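Long-range contact in acetyl-CoA acetyltransferase (Elizabethkingia anophelis NUHP1, PDB 6BN2), which probably joins two acetyl-CoA molecules into acetoacetyl-CoA, as an acetyl-CoA C-acetyltransferase of the thiolase family: residues Val12-Ala17 against Leu264-Lys269. Sequence-based numbering, arbitrary orientation.
Sequences VFIVSA and LVLMSK
Val-12 opens the pairing from the face it shares with Leu-266: its CG1, anti to the backbone N (chi1 -173°), lies 3.7 Å from CG of Leu-266. The example illustrates how a beta bulge adds a residue to one strand yet keeps the side chains of each face together. Phe-13 and Met-267 form an antiparallel hydrogen-bonded pair, with Phe-13 N to Met-267 O and Met-267 N to Phe-13 O both 2.9 Å. The Phe-13 ring turns an edge to that Met-267 oxygen and runs alongside Lys-269, CE2 reaching its CB at 3.8 Å. Ile-14, on the face of Val-12, rests CG1 against CD1 of Leu-266 and CG2 against CD2 of Leu-264. Then comes the classic bulge: near-helical Val-15 (psi -17°) and extended Ser-16 both face Val-265, with 2.9 Å from Val-15 N to Val-265 O and 3.0 Å from Val-265 N to Ser-16 O, the latter donor 37° out of the carbonyl plane. Val-15 CG2 lies 3.6 Å from CG1 of Val-265 and touches SD of Met-267, whose extended side chain crosses that of Val-15 at about a right angle. The Ser-16 hydroxyl, packed against Val-265, is satisfied by the Ala-45 carbonyl; Ala-17 sets CB on CG of Leu-264. In the five-stranded sheet of the N-terminal thiolase half (order 3-2-4-5-1), strand 258-268 lies between 117-125 and 12-24, the last strand, which pairs with 281-290, first of the C-terminal half. Helix 98-111 lies on Val-12 and Leu-266, helix 358-375 on Ile-14, Ala-17 and Leu-264, and Ser-268 N-caps helix 269-274, its hydroxyl bonding Lys-271 N and Glu-116.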
loop_
_atom_site.group_PDB
_atom_site.type_symbol
_atom_site.label_atom_id
_atom_site.label_comp_id
_atom_site.label_asym_id
_atom_site.label_seq_id
_atom_site.Cartn_x
_atom_site.Cartn_y
_atom_site.Cartn_z
ATOM N N VAL A 12 22.074 1.436 5.574
ATOM C CA VAL A 12 21.293 0.694 4.594
ATOM C C VAL A 12 21.945 0.883 3.242
ATOM O O VAL A 12 22.134 2.021 2.798
ATOM C CB VAL A 12 19.832 1.170 4.536
ATOM C CG1 VAL A 12 19.018 0.251 3.610
ATOM C CG2 VAL A 12 19.259 1.200 5.945
ATOM N N PHE A 13 22.278 -0.220 2.594
ATOM C CA PHE A 13 22.952 -0.194 1.305
ATOM C C PHE A 13 22.058 -0.747 0.212
ATOM O O PHE A 13 21.234 -1.628 0.451
ATOM C CB PHE A 13 24.233 -1.012 1.365
ATOM C CG PHE A 13 25.257 -0.422 2.264
ATOM C CD1 PHE A 13 26.167 0.506 1.767
ATOM C CD2 PHE A 13 25.299 -0.762 3.608
ATOM C CE1 PHE A 13 27.113 1.076 2.601
ATOM C CE2 PHE A 13 26.243 -0.195 4.444
ATOM C CZ PHE A 13 27.151 0.721 3.939
ATOM N N ILE A 14 22.228 -0.214 -0.996
ATOM C CA ILE A 14 21.562 -0.728 -2.188
ATOM C C ILE A 14 22.566 -1.622 -2.885
ATOM O O ILE A 14 23.625 -1.144 -3.316
ATOM C CB ILE A 14 21.101 0.408 -3.115
ATOM C CG1 ILE A 14 20.072 1.290 -2.400
ATOM C CG2 ILE A 14 20.502 -0.173 -4.401
ATOM C CD1 ILE A 14 19.858 2.631 -3.104
ATOM N N VAL A 15 22.259 -2.917 -2.980
ATOM C CA VAL A 15 23.208 -3.860 -3.569
ATOM C C VAL A 15 22.847 -4.223 -5.006
ATOM O O VAL A 15 23.705 -4.744 -5.730
ATOM C CB VAL A 15 23.370 -5.136 -2.705
ATOM C CG1 VAL A 15 24.093 -4.804 -1.391
ATOM C CG2 VAL A 15 22.038 -5.829 -2.440
ATOM N N SER A 16 21.613 -3.972 -5.437
ATOM C CA SER A 16 21.274 -4.110 -6.849
ATOM C C SER A 16 20.071 -3.223 -7.128
ATOM O O SER A 16 19.309 -2.877 -6.220
ATOM C CB SER A 16 20.983 -5.567 -7.223
ATOM O OG SER A 16 19.838 -6.023 -6.538
ATOM N N ALA A 17 19.923 -2.846 -8.395
ATOM C CA ALA A 17 18.890 -1.886 -8.789
ATOM C C ALA A 17 18.654 -2.011 -10.283
ATOM O O ALA A 17 19.580 -1.779 -11.072
ATOM C CB ALA A 17 19.317 -0.454 -8.429
ATOM N N LEU A 264 14.776 -2.848 -6.384
ATOM C CA LEU A 264 16.063 -2.699 -5.723
ATOM C C LEU A 264 16.167 -3.719 -4.604
ATOM O O LEU A 264 15.169 -4.106 -3.989
ATOM C CB LEU A 264 16.251 -1.284 -5.148
ATOM C CG LEU A 264 16.220 -0.084 -6.108
ATOM C CD1 LEU A 264 14.809 0.284 -6.555
ATOM C CD2 LEU A 264 16.859 1.117 -5.390
ATOM N N VAL A 265 17.382 -4.159 -4.331
ATOM C CA VAL A 265 17.642 -4.979 -3.155
ATOM C C VAL A 265 18.432 -4.136 -2.169
ATOM O O VAL A 265 19.471 -3.571 -2.528
ATOM C CB VAL A 265 18.402 -6.269 -3.498
ATOM C CG1 VAL A 265 18.696 -7.025 -2.199
ATOM C CG2 VAL A 265 17.587 -7.165 -4.465
ATOM N N LEU A 266 17.920 -4.036 -0.941
ATOM C CA LEU A 266 18.540 -3.317 0.164
ATOM C C LEU A 266 19.111 -4.303 1.174
ATOM O O LEU A 266 18.504 -5.348 1.437
ATOM C CB LEU A 266 17.508 -2.432 0.863
ATOM C CG LEU A 266 17.368 -0.960 0.485
ATOM C CD1 LEU A 266 17.349 -0.756 -0.991
ATOM C CD2 LEU A 266 16.108 -0.399 1.138
ATOM N N MET A 267 20.244 -3.955 1.781
ATOM C CA MET A 267 20.850 -4.830 2.773
ATOM C C MET A 267 21.509 -4.017 3.869
ATOM O O MET A 267 21.975 -2.896 3.645
ATOM C CB MET A 267 21.933 -5.742 2.179
ATOM C CG MET A 267 21.399 -6.927 1.431
ATOM S SD MET A 267 22.708 -7.979 0.829
ATOM C CE MET A 267 21.710 -9.103 -0.168
ATOM N N SER A 268 21.588 -4.630 5.046
ATOM C CA SER A 268 22.470 -4.142 6.092
ATOM C C SER A 268 23.934 -4.366 5.713
ATOM O O SER A 268 24.271 -5.184 4.848
ATOM C CB SER A 268 22.182 -4.853 7.411
ATOM O OG SER A 268 22.558 -6.221 7.321
ATOM N N LYS A 269 24.812 -3.630 6.396
ATOM C CA LYS A 269 26.251 -3.823 6.218
ATOM C C LYS A 269 26.654 -5.254 6.536
ATOM O O LYS A 269 27.404 -5.893 5.785
ATOM C CB LYS A 269 27.009 -2.838 7.107
ATOM C CG LYS A 269 28.539 -2.972 7.044
ATOM C CD LYS A 269 29.200 -1.778 7.721
ATOM C CE LYS A 269 30.713 -1.916 7.753
ATOM N NZ LYS A 269 31.131 -2.982 8.700
#